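Local coordinates for protein beta-galactosidase (PDB 6Y2K) that hydrolyses terminal beta-D-galactose residues from beta-galactosides as a cold-active, hexameric glycoside hydrolase of family GH42, at residues T72-P77 and R119-M124; R483-Q488 and L515-P520; T555-L560 and M571-H576. All coordinates share one frame; numbering follows the deposited sequence.

The three contacts fall in two parts of the chain. Contact 1 belongs to the TIM barrel, where all of its touching residues are buried and a proline ring, methyl groups and methionine side chains meet without a hydrogen bond across the interface. Contacts 2 and 3 lie on the opposite side of the chain's centre, within the trimerisation domain; both are partly buried and mix leucine packing with polar links. Contact 2 adds a water bridge between exposed side chains, whereas contact 3 adds a direct backbone bond in a hairpin. These two are neighbours, their centres about 13 Å apart, and Pro520 is hydrogen-bonded to Thr555, while contact 1 is about 47 Å from contact 2, centre to centre.

Contact 1 of 3, residues T72-P77 and R119-M124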
loop_
_atom_site.group_PDB
_atom_site.type_symbol
_atom_site.label_atom_id
_atom_site.label_comp_id
_atom_site.label_asym_id
_atom_site.label_seq_id
_atom_site.Cartn_x
_atom_site.Cartn_y
_atom_site.Cartn_z
ATOM N N THR A 72 16.487 51.067 15.434
ATOM C CA THR A 72 17.562 51.649 14.639
ATOM C C THR A 72 17.436 51.055 13.225
ATOM O O THR A 72 17.123 49.873 13.086
ATOM C CB THR A 72 18.992 51.425 15.210
ATOM O OG1 THR A 72 19.360 50.037 15.168
ATOM C CG2 THR A 72 19.096 51.955 16.625
ATOM N N PRO A 73 17.660 51.872 12.185
ATOM C CA PRO A 73 17.337 51.489 10.813
ATOM C C PRO A 73 18.461 50.787 10.027
ATOM O O PRO A 73 18.451 50.794 8.789
ATOM C CB PRO A 73 16.999 52.840 10.183
ATOM C CG PRO A 73 17.983 53.750 10.827
ATOM C CD PRO A 73 18.039 53.297 12.260
ATOM N N THR A 74 19.376 50.134 10.734
ATOM C CA THR A 74 20.620 49.647 10.135
ATOM C C THR A 74 20.504 48.326 9.348
ATOM O O THR A 74 21.471 47.917 8.697
ATOM C CB THR A 74 21.728 49.518 11.201
ATOM O OG1 THR A 74 21.283 48.682 12.272
ATOM C CG2 THR A 74 22.098 50.877 11.763
ATOM N N ALA A 75 19.342 47.675 9.389
ATOM C CA ALA A 75 19.103 46.456 8.606
ATOM C C ALA A 75 19.006 46.733 7.118
ATOM O O ALA A 75 19.313 45.854 6.306
ATOM C CB ALA A 75 17.828 45.763 9.074
ATOM N N THR A 76 18.558 47.939 6.771
ATOM C CA THR A 76 18.277 48.323 5.395
ATOM C C THR A 76 18.870 49.703 5.070
ATOM O O THR A 76 18.133 50.677 4.930
ATOM C CB THR A 76 16.753 48.308 5.122
ATOM O OG1 THR A 76 16.044 48.906 6.211
ATOM C CG2 THR A 76 16.259 46.889 4.959
ATOM N N PRO A 77 20.214 49.788 4.942
ATOM C CA PRO A 77 20.815 51.068 4.549
ATOM C C PRO A 77 20.491 51.432 3.088
ATOM O O PRO A 77 20.232 50.526 2.278
ATOM C CB PRO A 77 22.316 50.833 4.741
ATOM C CG PRO A 77 22.486 49.357 4.565
ATOM C CD PRO A 77 21.239 48.743 5.142
ATOM N N ARG A 119 27.384 56.712 13.217
ATOM C CA ARG A 119 26.844 58.039 12.878
ATOM C C ARG A 119 25.331 58.109 13.026
ATOM O O ARG A 119 24.811 59.001 13.696
ATOM C CB ARG A 119 27.211 58.458 11.442
ATOM C CG ARG A 119 26.811 59.900 11.115
ATOM C CD ARG A 119 26.942 60.286 9.643
ATOM N NE ARG A 119 26.108 59.458 8.778
ATOM C CZ ARG A 119 24.945 59.832 8.247
ATOM N NH1 ARG A 119 24.448 61.048 8.455
ATOM N NH2 ARG A 119 24.296 58.967 7.488
ATOM N N MET A 120 24.622 57.182 12.381
ATOM C CA MET A 120 23.157 57.222 12.360
ATOM C C MET A 120 22.540 56.909 13.725
ATOM O O MET A 120 21.576 57.563 14.131
ATOM C CB MET A 120 22.579 56.284 11.279
ATOM C CG MET A 120 21.063 56.127 11.323
ATOM S SD MET A 120 20.139 57.668 11.148
ATOM C CE MET A 120 20.257 57.949 9.386
ATOM N N VAL A 121 23.083 55.915 14.420
ATOM C CA VAL A 121 22.558 55.553 15.736
ATOM C C VAL A 121 22.803 56.680 16.748
ATOM O O VAL A 121 21.940 56.950 17.585
ATOM C CB VAL A 121 23.105 54.203 16.243
ATOM C CG1 VAL A 121 22.650 53.930 17.679
ATOM C CG2 VAL A 121 22.620 53.078 15.332
ATOM N N THR A 122 23.961 57.329 16.664
ATOM C CA THR A 122 24.235 58.513 17.480
ATOM C C THR A 122 23.247 59.640 17.175
ATOM O O THR A 122 22.679 60.221 18.103
ATOM C CB THR A 122 25.677 59.013 17.307
ATOM O OG1 THR A 122 26.584 57.977 17.696
ATOM C CG2 THR A 122 25.935 60.265 18.177
ATOM N N MET A 123 23.029 59.936 15.891
ATOM C CA MET A 123 22.029 60.941 15.501
ATOM C C MET A 123 20.654 60.652 16.104
ATOM O O MET A 123 20.042 61.535 16.701
ATOM C CB MET A 123 21.882 61.035 13.979
ATOM C CG MET A 123 22.943 61.856 13.264
ATOM S SD MET A 123 22.407 62.272 11.583
ATOM C CE MET A 123 22.389 60.665 10.819
ATOM N N MET A 124 20.179 59.415 15.945
ATOM C CA MET A 124 18.858 59.002 16.463
ATOM C C MET A 124 18.761 59.022 17.975
ATOM O O MET A 124 17.768 59.500 18.522
ATOM C CB MET A 124 18.489 57.585 16.014
ATOM C CG MET A 124 17.640 57.517 14.772
ATOM S SD MET A 124 16.976 55.856 14.538
ATOM C CE MET A 124 15.222 56.003 14.852
#
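Thr72 opens the loop that leaves the third strand of the TIM barrel, and the helix 111-128 of the following crossover to the fourth strand packs against it through Met120, Val121 and Met124. From Thr72 CB, which lies 4.0 Å from Val121 CG2, the side chain splits into an apolar and a polar branch. The methyl CG2 of Thr72, anti to the carbonyl carbon, meets Val121 CG2 at 3.9 Å, the two side chains crossing obliquely. The hydroxyl OG1 takes the crowded position between the backbone N and the carbonyl carbon (chi1 67°) and is hydrogen-bonded to Gln226 OE1 and to the backbone N of Asp140, so the buried oxygen has two partners. Pro73, first residue of a type I turn ending at Thr76, presents the rim of its ring to two methionines. Pro73 CD meets Met124 SD tip to tip at 3.6 Å, whereas Pro73 CG lies obliquely across Met120, 3.9 Å from Met120 CG. Trp39 also touches both Pro73 and Met120. The loop stands at the C-terminal end of the barrel strands, the end that carries the active site in TIM-barrel glycosidases. Residues 72-77 and 119-124 thus adhere by dispersion and exclusion of water, while directional bonds lie outside them, from Thr72 OG1 to Gln226 and Asp140 and from Thr74 O to Tyr113 OH, earlier on the same helix.

Contact 2 of 3, residues R483-Q488 and L515-P520; sequences RLNSYQ and LASLLP
The last turn of helix 478-486 lies beside a short run, 515-518, that has helical backbone angles without the regular bonds, and the two backbones come nearest at Asn485 and Leu518, whose CA atoms are 6.8 Å apart. The helix is the crossover of a beta-alpha-beta unit between the adjacent parallel strands 467-470 and 490-493 of the trimerisation domain, and the 515-518 turn packs along its end. Leu484 makes the buried part of the contact. Leu484 CD1 meets Leu515 CD1 at 3.9 Å, the two side chains crossing at about a right angle, over a floor to which Leu468 and Ala493 of the two strands contribute. Leu518 buries the most surface against the helix. Leu518 CD1 lies against the carbonyl end of Leu484, 3.9 Å from Leu484 O, and the first torsion of Leu518 (chi1 -126°) departs from a staggered value, consistent with some strain in fitting this place. On the solvent side Asn485 and Leu518 run past each other in opposite directions, bringing Asn485 OD1 to 3.6 Å from Leu518 CG. That oxygen is not left to the hydrocarbon: Asn485 OD1 accepts from Gln481 NE2, one turn back on the helix, and from a water at 2.7 Å. The same water is hydrogen-bonded to Ser517 OG at 2.6 Å, so it bridges two side chains whose own oxygens are too far apart for a direct bond. Where the helix ends, the backbone N of Tyr487 bonds to Leu484 O, and Gln488 folds back so that Gln488 NE2 gives a nearly straight bond (176°) to Ser486 O, 2.8 Å away and reached from above the carbonyl plane.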
loop_
_atom_site.group_PDB
_atom_site.type_symbol
_atom_site.label_atom_id
_atom_site.label_comp_id
_atom_site.label_asym_id
_atom_site.label_seq_id
_atom_site.Cartn_x
_atom_site.Cartn_y
_atom_site.Cartn_z
ATOM N N ARG A 483 30.857 22.562 37.589
ATOM C CA ARG A 483 29.440 22.752 37.913
ATOM C C ARG A 483 28.662 21.425 37.897
ATOM O O ARG A 483 27.823 21.197 38.762
ATOM C CB ARG A 483 28.780 23.774 36.981
ATOM C CG ARG A 483 29.218 25.219 37.227
ATOM C CD ARG A 483 28.364 26.222 36.457
ATOM N NE ARG A 483 28.585 26.133 35.012
ATOM C CZ ARG A 483 29.609 26.671 34.342
ATOM N NH1 ARG A 483 29.692 26.516 33.020
ATOM N NH2 ARG A 483 30.566 27.360 34.971
ATOM N N LEU A 484 28.958 20.551 36.934
ATOM C CA LEU A 484 28.329 19.225 36.886
ATOM C C LEU A 484 28.738 18.357 38.069
ATOM O O LEU A 484 27.889 17.675 38.646
ATOM C CB LEU A 484 28.626 18.496 35.572
ATOM C CG LEU A 484 28.069 19.145 34.293
ATOM C CD1 LEU A 484 28.523 18.357 33.073
ATOM C CD2 LEU A 484 26.556 19.253 34.329
ATOM N N ASN A 485 30.018 18.408 38.443
ATOM C CA ASN A 485 30.527 17.635 39.591
ATOM C C ASN A 485 29.817 17.978 40.910
ATOM O O ASN A 485 29.573 17.092 41.724
ATOM C CB ASN A 485 32.046 17.828 39.758
ATOM C CG ASN A 485 32.856 17.152 38.657
ATOM O OD1 ASN A 485 32.399 16.203 38.010
ATOM N ND2 ASN A 485 34.076 17.640 38.446
ATOM N N SER A 486 29.475 19.249 41.105
ATOM C CA SER A 486 28.817 19.689 42.340
ATOM C C SER A 486 27.282 19.743 42.251
ATOM O O SER A 486 26.622 19.906 43.276
ATOM C CB SER A 486 29.367 21.052 42.764
ATOM O OG SER A 486 29.025 22.048 41.817
ATOM N N TYR A 487 26.718 19.602 41.046
ATOM C CA TYR A 487 25.266 19.660 40.848
ATOM C C TYR A 487 24.581 18.580 41.681
ATOM O O TYR A 487 25.016 17.422 41.686
ATOM C CB TYR A 487 24.925 19.516 39.351
ATOM C CG TYR A 487 23.453 19.452 39.011
ATOM C CD1 TYR A 487 22.599 20.515 39.291
ATOM C CD2 TYR A 487 22.916 18.326 38.381
ATOM C CE1 TYR A 487 21.249 20.452 38.968
ATOM C CE2 TYR A 487 21.575 18.253 38.051
ATOM C CZ TYR A 487 20.746 19.311 38.346
ATOM O OH TYR A 487 19.426 19.218 38.020
ATOM N N GLN A 488 23.540 18.982 42.411
ATOM C CA GLN A 488 22.833 18.106 43.355
ATOM C C GLN A 488 21.541 17.486 42.796
ATOM O O GLN A 488 20.968 16.604 43.432
ATOM C CB GLN A 488 22.514 18.877 44.649
ATOM C CG GLN A 488 23.751 19.313 45.439
ATOM C CD GLN A 488 24.645 18.143 45.825
ATOM O OE1 GLN A 488 24.294 17.330 46.691
ATOM N NE2 GLN A 488 25.816 18.063 45.208
ATOM N N LEU A 515 33.482 14.345 31.151
ATOM C CA LEU A 515 32.362 13.711 31.858
ATOM C C LEU A 515 32.695 12.314 32.402
ATOM O O LEU A 515 32.009 11.835 33.294
ATOM C CB LEU A 515 31.135 13.607 30.928
ATOM C CG LEU A 515 29.770 13.325 31.567
ATOM C CD1 LEU A 515 29.187 14.590 32.180
ATOM C CD2 LEU A 515 28.797 12.747 30.551
ATOM N N ALA A 516 33.720 11.659 31.861
ATOM C CA ALA A 516 34.067 10.293 32.259
ATOM C C ALA A 516 34.376 10.107 33.750
ATOM O O ALA A 516 34.146 9.026 34.281
ATOM C CB ALA A 516 35.226 9.760 31.422
ATOM N N SER A 517 34.898 11.131 34.420
ATOM C CA SER A 517 35.104 11.057 35.875
ATOM C C SER A 517 33.772 10.953 36.630
ATOM O O SER A 517 33.694 10.259 37.634
ATOM C CB SER A 517 35.930 12.249 36.390
ATOM O OG SER A 517 35.285 13.487 36.121
ATOM N N LEU A 518 32.731 11.615 36.125
ATOM C CA LEU A 518 31.385 11.573 36.723
ATOM C C LEU A 518 30.600 10.322 36.289
ATOM O O LEU A 518 29.849 9.730 37.074
ATOM C CB LEU A 518 30.587 12.815 36.293
ATOM C CG LEU A 518 29.922 13.738 37.319
ATOM C CD1 LEU A 518 28.778 14.483 36.645
ATOM C CD2 LEU A 518 29.454 13.043 38.592
ATOM N N LEU A 519 30.738 9.973 35.011
ATOM C CA LEU A 519 30.010 8.872 34.393
ATOM C C LEU A 519 31.022 7.969 33.696
ATOM O O LEU A 519 31.337 8.185 32.527
ATOM C CB LEU A 519 28.982 9.429 33.401
ATOM C CG LEU A 519 27.668 9.861 34.053
ATOM C CD1 LEU A 519 26.920 10.910 33.239
ATOM C CD2 LEU A 519 26.793 8.638 34.271
ATOM N N PRO A 520 31.581 6.979 34.428
ATOM C CA PRO A 520 32.663 6.181 33.839
ATOM C C PRO A 520 32.209 5.233 32.716
ATOM O O PRO A 520 31.638 4.169 32.968
ATOM C CB PRO A 520 33.245 5.420 35.038
ATOM C CG PRO A 520 32.152 5.393 36.054
ATOM C CD PRO A 520 31.368 6.658 35.853
HETATM O O HOH W 1 33.895 14.023 38.266
#

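Contact 3 of 3, residues T555-L560 and M571-H576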
loop_
_atom_site.group_PDB
_atom_site.type_symbol
_atom_site.label_atom_id
_atom_site.label_comp_id
_atom_site.label_asym_id
_atom_site.label_seq_id
_atom_site.Cartn_x
_atom_site.Cartn_y
_atom_site.Cartn_z
ATOM N N THR A 555 31.230 -0.020 29.635
ATOM C CA THR A 555 30.998 0.555 30.962
ATOM C C THR A 555 30.689 -0.540 31.972
ATOM O O THR A 555 30.227 -1.612 31.593
ATOM C CB THR A 555 29.836 1.574 30.956
ATOM O OG1 THR A 555 29.750 2.234 32.227
ATOM C CG2 THR A 555 28.487 0.904 30.657
ATOM N N GLU A 556 30.955 -0.256 33.248
ATOM C CA GLU A 556 30.490 -1.095 34.351
ATOM C C GLU A 556 29.229 -0.525 34.999
ATOM O O GLU A 556 28.636 -1.165 35.860
ATOM C CB GLU A 556 31.591 -1.260 35.410
ATOM C CG GLU A 556 32.844 -1.958 34.913
ATOM C CD GLU A 556 32.572 -3.341 34.349
ATOM O OE1 GLU A 556 33.174 -3.680 33.306
ATOM O OE2 GLU A 556 31.748 -4.091 34.937
ATOM N N LEU A 557 28.795 0.659 34.571
ATOM C CA LEU A 557 27.566 1.250 35.092
ATOM C C LEU A 557 26.361 0.346 34.790
ATOM O O LEU A 557 26.349 -0.324 33.761
ATOM C CB LEU A 557 27.331 2.638 34.484
ATOM C CG LEU A 557 28.283 3.748 34.907
ATOM C CD1 LEU A 557 28.118 4.947 33.990
ATOM C CD2 LEU A 557 28.059 4.148 36.365
ATOM N N PRO A 558 25.347 0.328 35.680
ATOM C CA PRO A 558 24.138 -0.421 35.342
ATOM C C PRO A 558 23.458 0.152 34.100
ATOM O O PRO A 558 23.469 1.375 33.912
ATOM C CB PRO A 558 23.229 -0.211 36.556
ATOM C CG PRO A 558 24.120 0.256 37.657
ATOM C CD PRO A 558 25.218 1.014 36.976
ATOM N N CYS A 559 22.880 -0.729 33.286
ATOM C CA CYS A 559 22.182 -0.356 32.059
ATOM C C CYS A 559 20.678 -0.361 32.284
ATOM O O CYS A 559 20.127 -1.335 32.789
ATOM C CB CYS A 559 22.515 -1.337 30.944
ATOM S SG CYS A 559 24.193 -1.165 30.321
ATOM N N LEU A 560 20.030 0.735 31.897
ATOM C CA LEU A 560 18.579 0.870 31.940
ATOM C C LEU A 560 17.936 0.568 30.584
ATOM O O LEU A 560 16.736 0.258 30.535
ATOM C CB LEU A 560 18.187 2.272 32.399
ATOM C CG LEU A 560 18.638 2.739 33.795
ATOM C CD1 LEU A 560 18.227 1.727 34.864
ATOM C CD2 LEU A 560 20.136 3.034 33.891
ATOM N N MET A 571 22.530 4.282 30.562
ATOM C CA MET A 571 23.276 3.721 31.691
ATOM C C MET A 571 23.456 4.755 32.779
ATOM O O MET A 571 23.537 5.953 32.503
ATOM C CB MET A 571 24.651 3.209 31.224
ATOM C CG MET A 571 25.591 4.284 30.656
ATOM S SD MET A 571 26.391 3.870 29.093
ATOM C CE MET A 571 24.983 3.853 27.983
ATOM N N GLY A 572 23.548 4.285 34.013
ATOM C CA GLY A 572 23.748 5.167 35.154
ATOM C C GLY A 572 23.163 4.626 36.440
ATOM O O GLY A 572 22.627 3.519 36.482
ATOM N N GLU A 573 23.272 5.438 37.486
ATOM C CA GLU A 573 22.790 5.087 38.815
ATOM C C GLU A 573 22.785 6.346 39.656
ATOM O O GLU A 573 23.477 7.325 39.324
ATOM C CB GLU A 573 23.683 4.016 39.465
ATOM C CG GLU A 573 25.136 4.435 39.678
ATOM C CD GLU A 573 26.054 3.280 40.060
ATOM O OE1 GLU A 573 25.553 2.178 40.363
ATOM O OE2 GLU A 573 27.290 3.482 40.053
ATOM N N GLY A 574 22.019 6.309 40.744
ATOM C CA GLY A 574 21.864 7.461 41.623
ATOM C C GLY A 574 21.274 8.636 40.856
ATOM O O GLY A 574 20.137 8.559 40.371
ATOM N N ARG A 575 22.067 9.699 40.726
ATOM C CA ARG A 575 21.628 10.943 40.096
ATOM C C ARG A 575 22.318 11.258 38.753
ATOM O O ARG A 575 22.126 12.350 38.223
ATOM C CB ARG A 575 21.845 12.111 41.072
ATOM C CG ARG A 575 21.081 11.987 42.386
ATOM C CD ARG A 575 21.185 13.258 43.227
ATOM N NE ARG A 575 22.529 13.444 43.790
ATOM C CZ ARG A 575 23.527 14.166 43.260
ATOM N NH1 ARG A 575 23.397 14.839 42.108
ATOM N NH2 ARG A 575 24.696 14.221 43.903
ATOM N N HIS A 576 23.095 10.325 38.200
ATOM C CA HIS A 576 23.843 10.569 36.958
ATOM C C HIS A 576 23.580 9.486 35.909
ATOM O O HIS A 576 23.741 8.298 36.187
ATOM C CB HIS A 576 25.342 10.666 37.256
ATOM C CG HIS A 576 25.674 11.644 38.341
ATOM N ND1 HIS A 576 25.832 11.272 39.660
ATOM C CD2 HIS A 576 25.848 12.987 38.308
ATOM C CE1 HIS A 576 26.100 12.341 40.389
ATOM N NE2 HIS A 576 26.116 13.396 39.593
#
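The beta hairpin of strands 559-563 and 568-573, part of the mixed sheet of the trimerisation domain, is extended here by the residues that lead into its first strand. Cys559 and Met571 form an antiparallel non-hydrogen-bonded pair with their CA atoms 4.2 Å apart. Next to it, Gly572 N donates to Pro558 O at 2.9 Å, nearly along the C=O axis and almost straight (163°). Met571 CA adds a CA-H...O contact to the same oxygen. Gly572 has backbone angles that call for glycine, and a CB would clash with His576 O. Before the strand, Thr555 makes an ST turn: Thr555 OG1, anti to the backbone N, accepts from Leu557 N at 3.0 Å and is also hydrogen-bonded to Pro520 O. Thr555 CG2, in the crowded position, lies 4.0 Å from Met571 SD, toward the end of a chain bent at chi2 and chi3. An alanine at Thr555 would lose both hydroxyl bonds and the methyl contact, and would probably loosen the turn and its link to Pro520. Leu557 CD1 touches Met571 CG, and Leu557 CB lies near Gly572 N. Strand 568-573 then passes into strand 576-579 through a type II' turn, with Gly574 at the positive phi of its second position and paired backbone bonds between Glu573 and His576. At the exposed margin the extended Glu573 side chain crosses Pro558 at about a right angle, Glu573 OE1 lying 3.6 Å from both CG and CD of the Pro558 ring.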